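Local coordinates for fiber protein (Human adenovirus 21, PDB 3L88) that forms the receptor-binding knob at the tip of the viral fiber, which attaches the virus to host cells and binds CD46, at residues L72-D77 / S87-P92; I150-N155 / I167-N172. All blocks are in the same frame, centred on the assembly; numbering follows the deposited sequence.

In the fold
Both contacts belong to the fiber knob, a beta sandwich that assembles as a trimer, and they meet on its four-stranded antiparallel sheet, ordered 67-76, 165-174, 145-154, 130-138. Contact 1 comes first along the chain and closes before contact 2 opens; their centres lie about 13 Å apart. Strand 165-174 is the bridge: it pairs with 145-154 in contact 2 and, along its other edge, with 67-76, where the backbones of Leu72 and Leu74 hydrogen-bond to those of Phe169 and Ile167. Contact 1 then covers the outer edge of 67-76 with a loop. Contact 2 thus builds the central hairpin, and contact 1 satisfies border-strand backbone groups, both within one subunit of the receptor-binding knob.

Contact 1: residues L72-D77 / S87-P92; sequences LRLYFD and SNLKIP
Asn88 meets the strand at Leu72 and Arg73 with CB and with the OD1 branch of its amide. Its CB lies against Leu72, 3.8 Å from CD2 of that leucine. Beyond it CG stands beside the backbone N (chi1 -70°), which carries the amide to the Leu72-Arg73 peptide. OD1 takes the N-H of Arg73 in a nearly straight bond, 2.9 Å from Arg73 N to Asn88 OD1. The same oxygen sits over the centre of one face of the Arg73 guanidinium, with the amide and guanidinium planes 74° apart. At the other branch, ND2 turns out of the pair to bond to the carbonyl of Gln23. Asn88 N returns a bond to Arg73 O (3.0 Å), so backbone and side chain together engage both the N-H and the C=O of the Arg73 backbone.

In the knob's beta sandwich, 67-76 is a border strand of its sheet within the chain, and the loop segment 87-92 serves the polar groups on that border without becoming a strand. Two residues further along the strand, Tyr75 N donates to Ser87 OG (2.9 Å), which is also hydrogen-bonded to Leu83 O. On the side of the strand facing Leu37 of strand 33-42, Leu74 CD1 meets Leu89 CD2 at 3.6 Å, the two side chains crossing at a slant. The guanidinium of Arg73 has its strongest partner in Glu26, a salt bridge made through NH2.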
ATOM      1  N   LEU C  72      18.712   2.791  -7.492  1.00 15.77           N
ATOM      2  CA  LEU C  72      19.240   3.873  -6.671  1.00 13.33           C
ATOM      3  C   LEU C  72      19.607   3.356  -5.284  1.00 13.59           C
ATOM      4  O   LEU C  72      18.749   2.867  -4.551  1.00 13.96           O
ATOM      5  CB  LEU C  72      18.219   5.008  -6.561  1.00 14.36           C
ATOM      6  CG  LEU C  72      17.690   5.589  -7.876  1.00 16.13           C
ATOM      7  CD1 LEU C  72      16.651   6.682  -7.623  1.00 14.27           C
ATOM      8  CD2 LEU C  72      18.838   6.117  -8.723  1.00 16.53           C
ATOM      9  N   ARG C  73      20.889   3.442  -4.941  1.00 14.43           N
ATOM     10  CA  ARG C  73      21.370   3.030  -3.621  1.00 10.47           C
ATOM     11  C   ARG C  73      21.622   4.239  -2.727  1.00 12.85           C
ATOM     12  O   ARG C  73      22.394   5.134  -3.078  1.00 14.01           O
ATOM     13  CB  ARG C  73      22.661   2.217  -3.747  1.00 15.61           C
ATOM     14  CG  ARG C  73      22.484   0.854  -4.396  1.00 24.17           C
ATOM     15  CD  ARG C  73      23.818   0.150  -4.563  1.00 28.87           C
ATOM     16  NE  ARG C  73      24.782   0.992  -5.264  1.00 41.83           N
ATOM     17  CZ  ARG C  73      24.843   1.122  -6.587  1.00 45.74           C
ATOM     18  NH1 ARG C  73      23.994   0.454  -7.361  1.00 45.25           N
ATOM     19  NH2 ARG C  73      25.752   1.917  -7.139  1.00 44.71           N
ATOM     20  N   LEU C  74      20.955   4.276  -1.580  1.00 13.29           N
ATOM     21  CA  LEU C  74      21.193   5.330  -0.609  1.00 12.73           C
ATOM     22  C   LEU C  74      21.921   4.759   0.600  1.00 13.56           C
ATOM     23  O   LEU C  74      21.510   3.747   1.158  1.00 14.59           O
ATOM     24  CB  LEU C  74      19.882   5.982  -0.168  1.00 12.64           C
ATOM     25  CG  LEU C  74      18.785   6.307  -1.188  1.00 13.46           C
ATOM     26  CD1 LEU C  74      17.955   7.489  -0.698  1.00 11.57           C
ATOM     27  CD2 LEU C  74      19.343   6.592  -2.568  1.00 13.09           C
ATOM     28  N   TYR C  75      23.012   5.407   0.990  1.00 12.40           N
ATOM     29  CA  TYR C  75      23.765   5.003   2.168  1.00 12.28           C
ATOM     30  C   TYR C  75      23.784   6.132   3.189  1.00 13.90           C
ATOM     31  O   TYR C  75      23.924   7.304   2.832  1.00 15.35           O
ATOM     32  CB  TYR C  75      25.199   4.620   1.783  1.00 11.93           C
ATOM     33  CG  TYR C  75      25.282   3.474   0.794  1.00 13.16           C
ATOM     34  CD1 TYR C  75      25.036   2.164   1.197  1.00 14.02           C
ATOM     35  CD2 TYR C  75      25.606   3.701  -0.539  1.00 14.28           C
ATOM     36  CE1 TYR C  75      25.113   1.118   0.304  1.00 14.72           C
ATOM     37  CE2 TYR C  75      25.682   2.660  -1.443  1.00 14.31           C
ATOM     38  CZ  TYR C  75      25.435   1.369  -1.015  1.00 15.46           C
ATOM     39  OH  TYR C  75      25.515   0.323  -1.903  1.00 17.99           O
ATOM     40  N   PHE C  76      23.643   5.772   4.461  1.00 12.42           N
ATOM     41  CA  PHE C  76      23.609   6.754   5.536  1.00 12.65           C
ATOM     42  C   PHE C  76      24.634   6.422   6.608  1.00 13.29           C
ATOM     43  O   PHE C  76      24.855   5.254   6.926  1.00 16.44           O
ATOM     44  CB  PHE C  76      22.214   6.815   6.166  1.00 13.11           C
ATOM     45  CG  PHE C  76      21.112   7.044   5.175  1.00 12.70           C
ATOM     46  CD1 PHE C  76      20.614   8.320   4.957  1.00 12.08           C
ATOM     47  CD2 PHE C  76      20.568   5.981   4.461  1.00 11.69           C
ATOM     48  CE1 PHE C  76      19.589   8.534   4.054  1.00 13.39           C
ATOM     49  CE2 PHE C  76      19.552   6.188   3.548  1.00 12.61           C
ATOM     50  CZ  PHE C  76      19.061   7.469   3.343  1.00 13.72           C
ATOM     51  N   ASP C  77      25.231   7.458   7.188  1.00 13.80           N
ATOM     52  CA  ASP C  77      26.137   7.274   8.311  1.00 16.00           C
ATOM     53  C   ASP C  77      25.353   7.002   9.586  1.00 17.85           C
ATOM     54  O   ASP C  77      24.131   6.847   9.552  1.00 18.40           O
ATOM     55  CB  ASP C  77      27.054   8.485   8.480  1.00 17.18           C
ATOM     56  CG  ASP C  77      26.296   9.753   8.818  1.00 20.36           C
ATOM     57  OD1 ASP C  77      25.184   9.655   9.380  1.00 21.96           O
ATOM     58  OD2 ASP C  77      26.819  10.852   8.533  1.00 22.31           O
ATOM     59  N   SER C  87      26.448   7.275  -2.688  1.00 19.29           N
ATOM     60  CA  SER C  87      25.048   7.079  -3.043  1.00 17.09           C
ATOM     61  C   SER C  87      24.722   7.531  -4.466  1.00 18.35           C
ATOM     62  O   SER C  87      25.450   8.325  -5.059  1.00 17.86           O
ATOM     63  CB  SER C  87      24.141   7.798  -2.045  1.00 15.30           C
ATOM     64  OG  SER C  87      24.362   7.325  -0.729  1.00 14.75           O
ATOM     65  N   ASN C  88      23.621   7.013  -5.003  1.00 17.56           N
ATOM     66  CA  ASN C  88      23.055   7.521  -6.247  1.00 16.97           C
ATOM     67  C   ASN C  88      22.307   8.833  -6.047  1.00 14.43           C
ATOM     68  O   ASN C  88      22.253   9.666  -6.947  1.00 16.16           O
ATOM     69  CB  ASN C  88      22.123   6.488  -6.874  1.00 18.34           C
ATOM     70  CG  ASN C  88      22.870   5.289  -7.420  1.00 20.33           C
ATOM     71  OD1 ASN C  88      22.945   4.244  -6.777  1.00 23.64           O
ATOM     72  ND2 ASN C  88      23.422   5.433  -8.615  1.00 21.06           N
ATOM     73  N   LEU C  89      21.716   9.002  -4.871  1.00 13.58           N
ATOM     74  CA  LEU C  89      21.145  10.286  -4.476  1.00 13.09           C
ATOM     75  C   LEU C  89      22.265  11.247  -4.073  1.00 14.42           C
ATOM     76  O   LEU C  89      23.092  10.921  -3.226  1.00 16.30           O
ATOM     77  CB  LEU C  89      20.156  10.095  -3.322  1.00  9.35           C
ATOM     78  CG  LEU C  89      19.444  11.339  -2.785  1.00 10.60           C
ATOM     79  CD1 LEU C  89      18.564  11.983  -3.854  1.00  8.62           C
ATOM     80  CD2 LEU C  89      18.619  10.972  -1.557  1.00  9.83           C
ATOM     81  N   LYS C  90      22.301  12.420  -4.700  1.00 14.00           N
ATOM     82  CA  LYS C  90      23.444  13.312  -4.575  1.00 15.22           C
ATOM     83  C   LYS C  90      23.127  14.540  -3.737  1.00 15.49           C
ATOM     84  O   LYS C  90      24.009  15.354  -3.463  1.00 17.91           O
ATOM     85  CB  LYS C  90      23.945  13.746  -5.956  1.00 14.71           C
ATOM     86  CG  LYS C  90      24.554  12.621  -6.771  1.00 16.41           C
ATOM     87  CD  LYS C  90      25.735  12.005  -6.049  1.00 17.93           C
ATOM     88  CE  LYS C  90      26.290  10.814  -6.809  1.00 19.78           C
ATOM     89  NZ  LYS C  90      27.342  10.119  -6.016  1.00 20.51           N
ATOM     90  N   ILE C  91      21.860  14.684  -3.360  1.00 16.03           N
ATOM     91  CA  ILE C  91      21.430  15.794  -2.516  1.00 14.38           C
ATOM     92  C   ILE C  91      20.841  15.261  -1.214  1.00 15.23           C
ATOM     93  O   ILE C  91      19.948  14.412  -1.236  1.00 17.94           O
ATOM     94  CB  ILE C  91      20.399  16.691  -3.242  1.00 13.21           C
ATOM     95  CG1 ILE C  91      21.031  17.322  -4.487  1.00 13.69           C
ATOM     96  CG2 ILE C  91      19.859  17.769  -2.303  1.00 10.72           C
ATOM     97  CD1 ILE C  91      20.142  18.312  -5.201  1.00 14.29           C
ATOM     98  N   PRO C  92      21.361  15.744  -0.073  1.00 16.21           N
ATOM     99  CA  PRO C  92      20.971  15.249   1.247  1.00 17.32           C
ATOM    100  C   PRO C  92      19.482  15.456   1.507  1.00 17.99           C
ATOM    101  O   PRO C  92      18.911  16.448   1.063  1.00 19.68           O
ATOM    102  CB  PRO C  92      21.792  16.120   2.210  1.00 16.25           C
ATOM    103  CG  PRO C  92      22.919  16.651   1.396  1.00 15.99           C
ATOM    104  CD  PRO C  92      22.363  16.821   0.016  1.00 15.66           C
TER

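Contact 2: residues I150-N155 / I167-N172; sequences ISIMLN and IQFEWN
Ile152 and Phe169 lie side by side at the middle of the apolar face, with Ile152 CD1 3.6 Å from Phe169 CE1 and approaching the ring obliquely. One branch of Ile152 serves each neighbour: CG1 and CD1 follow the phenyl ring, while CG2, anti to the backbone N, meets CG2 of Ile167 at 4.0 Å. That same methyl of Ile167 also touches Leu154 CD2. At the other end of the row, Ile150 CD1 sits over the face of the Trp171 indole in a CH-pi contact, 3.6 Å from the centroid of the five-membered ring. In Ile150, CG1 is anti to the backbone N (chi1 167°), and chi2 of 90° turns CD1 over the indole.

The two backbones form an antiparallel ladder. Ser151 with Glu170 and Met153 with Gln168 are the hydrogen-bonded pairs, each making two bonds; Met153 N to Gln168 O is 2.9 Å. On the opposite face, Met153 bends at its last torsion (chi3 -51°), and CE comes within 3.3 Å of Gln168 OE1. At the polar edge, Glu170 OE2 accepts from Asn172 ND2 (2.9 Å) through its anti lone pair, on the side away from OE1; OE1 is bonded to Gln71 NE2.

The strands are the arms of the hairpin 145-154/165-174, flanked in the sheet by 130-138 and 67-76. Their apolar face packs on strand 191-196 of the other sheet: Phe191 touches Ile150, Phe193 touches Ile152, and Tyr195 touches both Leu154 and Ile167.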
ATOM      1  N   ILE C 150       8.836  -3.132  -8.510  1.00 10.39           N
ATOM      2  CA  ILE C 150       9.653  -2.333  -7.609  1.00 11.06           C
ATOM      3  C   ILE C 150      10.050  -3.167  -6.404  1.00 12.09           C
ATOM      4  O   ILE C 150       9.210  -3.828  -5.792  1.00 14.46           O
ATOM      5  CB  ILE C 150       8.915  -1.063  -7.133  1.00 11.48           C
ATOM      6  CG1 ILE C 150       9.657  -0.419  -5.955  1.00 12.88           C
ATOM      7  CG2 ILE C 150       7.495  -1.403  -6.716  1.00  7.76           C
ATOM      8  CD1 ILE C 150      10.692   0.592  -6.353  1.00 14.32           C
ATOM      9  N   SER C 151      11.338  -3.156  -6.083  1.00 12.23           N
ATOM     10  CA  SER C 151      11.819  -3.810  -4.878  1.00 12.92           C
ATOM     11  C   SER C 151      12.709  -2.877  -4.073  1.00 12.39           C
ATOM     12  O   SER C 151      13.551  -2.168  -4.618  1.00 13.95           O
ATOM     13  CB  SER C 151      12.555  -5.104  -5.213  1.00 14.38           C
ATOM     14  OG  SER C 151      13.835  -4.831  -5.736  1.00 23.39           O
ATOM     15  N   ILE C 152      12.473  -2.845  -2.771  1.00  9.77           N
ATOM     16  CA  ILE C 152      13.268  -2.039  -1.861  1.00  6.78           C
ATOM     17  C   ILE C 152      14.077  -2.950  -0.938  1.00  8.85           C
ATOM     18  O   ILE C 152      13.513  -3.759  -0.204  1.00  9.37           O
ATOM     19  CB  ILE C 152      12.361  -1.145  -1.009  1.00  6.06           C
ATOM     20  CG1 ILE C 152      11.528  -0.236  -1.916  1.00  7.61           C
ATOM     21  CG2 ILE C 152      13.185  -0.347  -0.013  1.00  4.98           C
ATOM     22  CD1 ILE C 152      10.568   0.672  -1.172  1.00  6.38           C
ATOM     23  N   MET C 153      15.399  -2.845  -1.006  1.00 10.91           N
ATOM     24  CA  MET C 153      16.257  -3.600  -0.095  1.00 12.93           C
ATOM     25  C   MET C 153      16.718  -2.721   1.060  1.00 12.35           C
ATOM     26  O   MET C 153      17.278  -1.645   0.849  1.00 13.84           O
ATOM     27  CB  MET C 153      17.465  -4.188  -0.825  1.00 13.37           C
ATOM     28  CG  MET C 153      18.109  -5.357  -0.090  1.00 19.97           C
ATOM     29  SD  MET C 153      19.863  -5.571  -0.456  1.00 24.72           S
ATOM     30  CE  MET C 153      19.843  -5.576  -2.249  1.00 31.42           C
ATOM     31  N   LEU C 154      16.463  -3.178   2.282  1.00  8.29           N
ATOM     32  CA  LEU C 154      16.861  -2.431   3.468  1.00  9.47           C
ATOM     33  C   LEU C 154      18.156  -2.968   4.072  1.00  8.11           C
ATOM     34  O   LEU C 154      18.293  -4.172   4.320  1.00  3.27           O
ATOM     35  CB  LEU C 154      15.739  -2.434   4.509  1.00  5.64           C
ATOM     36  CG  LEU C 154      14.417  -1.806   4.066  1.00  2.05           C
ATOM     37  CD1 LEU C 154      13.358  -2.021   5.128  1.00  2.00           C
ATOM     38  CD2 LEU C 154      14.585  -0.326   3.756  1.00  2.00           C
ATOM     39  N   ASN C 155      19.107  -2.064   4.290  1.00  6.26           N
ATOM     40  CA  ASN C 155      20.396  -2.428   4.857  1.00  5.51           C
ATOM     41  C   ASN C 155      21.057  -3.568   4.090  1.00  9.26           C
ATOM     42  O   ASN C 155      21.390  -3.425   2.914  1.00  9.84           O
ATOM     43  CB  ASN C 155      20.242  -2.773   6.337  1.00  2.04           C
ATOM     44  CG  ASN C 155      19.774  -1.582   7.163  1.00  7.42           C
ATOM     45  OD1 ASN C 155      20.081  -0.430   6.845  1.00  7.56           O
ATOM     46  ND2 ASN C 155      19.019  -1.853   8.221  1.00  7.08           N
ATOM     47  N   ILE C 167      19.260   2.110   2.088  1.00 10.86           N
ATOM     48  CA  ILE C 167      18.001   1.862   1.388  1.00  9.21           C
ATOM     49  C   ILE C 167      18.250   1.803  -0.117  1.00  9.65           C
ATOM     50  O   ILE C 167      18.806   2.733  -0.706  1.00 12.45           O
ATOM     51  CB  ILE C 167      16.962   2.969   1.684  1.00  8.97           C
ATOM     52  CG1 ILE C 167      16.853   3.206   3.196  1.00  8.53           C
ATOM     53  CG2 ILE C 167      15.619   2.621   1.064  1.00  8.38           C
ATOM     54  CD1 ILE C 167      15.802   4.210   3.597  1.00  6.36           C
ATOM     55  N   GLN C 168      17.850   0.703  -0.739  1.00  9.16           N
ATOM     56  CA  GLN C 168      18.032   0.540  -2.173  1.00 10.36           C
ATOM     57  C   GLN C 168      16.703   0.370  -2.905  1.00 10.94           C
ATOM     58  O   GLN C 168      15.933  -0.540  -2.603  1.00 11.98           O
ATOM     59  CB  GLN C 168      18.945  -0.648  -2.462  1.00 11.59           C
ATOM     60  CG  GLN C 168      19.166  -0.906  -3.945  1.00 14.65           C
ATOM     61  CD  GLN C 168      19.916  -2.192  -4.203  1.00 17.27           C
ATOM     62  OE1 GLN C 168      19.314  -3.225  -4.494  1.00 20.48           O
ATOM     63  NE2 GLN C 168      21.239  -2.143  -4.078  1.00 15.97           N
ATOM     64  N   PHE C 169      16.448   1.253  -3.868  1.00 12.11           N
ATOM     65  CA  PHE C 169      15.279   1.149  -4.740  1.00 10.19           C
ATOM     66  C   PHE C 169      15.661   0.585  -6.105  1.00 12.06           C
ATOM     67  O   PHE C 169      16.640   1.018  -6.717  1.00 14.33           O
ATOM     68  CB  PHE C 169      14.640   2.525  -4.939  1.00 10.21           C
ATOM     69  CG  PHE C 169      14.247   3.205  -3.663  1.00 10.16           C
ATOM     70  CD1 PHE C 169      13.043   2.911  -3.051  1.00 10.03           C
ATOM     71  CD2 PHE C 169      15.068   4.160  -3.093  1.00  9.28           C
ATOM     72  CE1 PHE C 169      12.672   3.545  -1.878  1.00 11.35           C
ATOM     73  CE2 PHE C 169      14.712   4.794  -1.922  1.00  8.68           C
ATOM     74  CZ  PHE C 169      13.505   4.494  -1.316  1.00 10.83           C
ATOM     75  N   GLU C 170      14.867  -0.356  -6.600  1.00 11.22           N
ATOM     76  CA  GLU C 170      15.099  -0.908  -7.924  1.00 12.10           C
ATOM     77  C   GLU C 170      13.796  -1.082  -8.688  1.00 12.92           C
ATOM     78  O   GLU C 170      12.902  -1.796  -8.239  1.00 15.80           O
ATOM     79  CB  GLU C 170      15.834  -2.243  -7.824  1.00 14.63           C
ATOM     80  CG  GLU C 170      16.191  -2.857  -9.174  1.00 21.04           C
ATOM     81  CD  GLU C 170      17.079  -4.078  -9.042  1.00 26.06           C
ATOM     82  OE1 GLU C 170      18.087  -4.016  -8.303  1.00 27.39           O
ATOM     83  OE2 GLU C 170      16.773  -5.103  -9.683  1.00 28.92           O
ATOM     84  N   TRP C 171      13.698  -0.424  -9.840  1.00 11.27           N
ATOM     85  CA  TRP C 171      12.573  -0.601 -10.751  1.00  9.80           C
ATOM     86  C   TRP C 171      12.979  -1.496 -11.920  1.00 13.97           C
ATOM     87  O   TRP C 171      14.040  -1.309 -12.522  1.00 16.38           O
ATOM     88  CB  TRP C 171      12.098   0.751 -11.294  1.00  8.52           C
ATOM     89  CG  TRP C 171      11.470   1.647 -10.273  1.00  7.91           C
ATOM     90  CD1 TRP C 171      10.135   1.780 -10.007  1.00  7.18           C
ATOM     91  CD2 TRP C 171      12.146   2.568  -9.404  1.00  6.64           C
ATOM     92  NE1 TRP C 171       9.941   2.721  -9.024  1.00  6.56           N
ATOM     93  CE2 TRP C 171      11.158   3.219  -8.637  1.00  7.02           C
ATOM     94  CE3 TRP C 171      13.489   2.902  -9.198  1.00  6.50           C
ATOM     95  CZ2 TRP C 171      11.473   4.181  -7.677  1.00  6.18           C
ATOM     96  CZ3 TRP C 171      13.799   3.863  -8.249  1.00  6.40           C
ATOM     97  CH2 TRP C 171      12.796   4.493  -7.502  1.00  6.32           C
ATOM     98  N   ASN C 172      12.120  -2.449 -12.260  1.00 14.68           N
ATOM     99  CA  ASN C 172      12.375  -3.321 -13.397  1.00 16.98           C
ATOM    100  C   ASN C 172      11.256  -3.296 -14.425  1.00 16.10           C
ATOM    101  O   ASN C 172      10.099  -3.558 -14.106  1.00 16.80           O
ATOM    102  CB  ASN C 172      12.620  -4.755 -12.934  1.00 22.39           C
ATOM    103  CG  ASN C 172      14.069  -5.013 -12.586  1.00 28.05           C
ATOM    104  OD1 ASN C 172      14.922  -5.127 -13.469  1.00 31.61           O
ATOM    105  ND2 ASN C 172      14.359  -5.106 -11.292  1.00 29.91           N
TER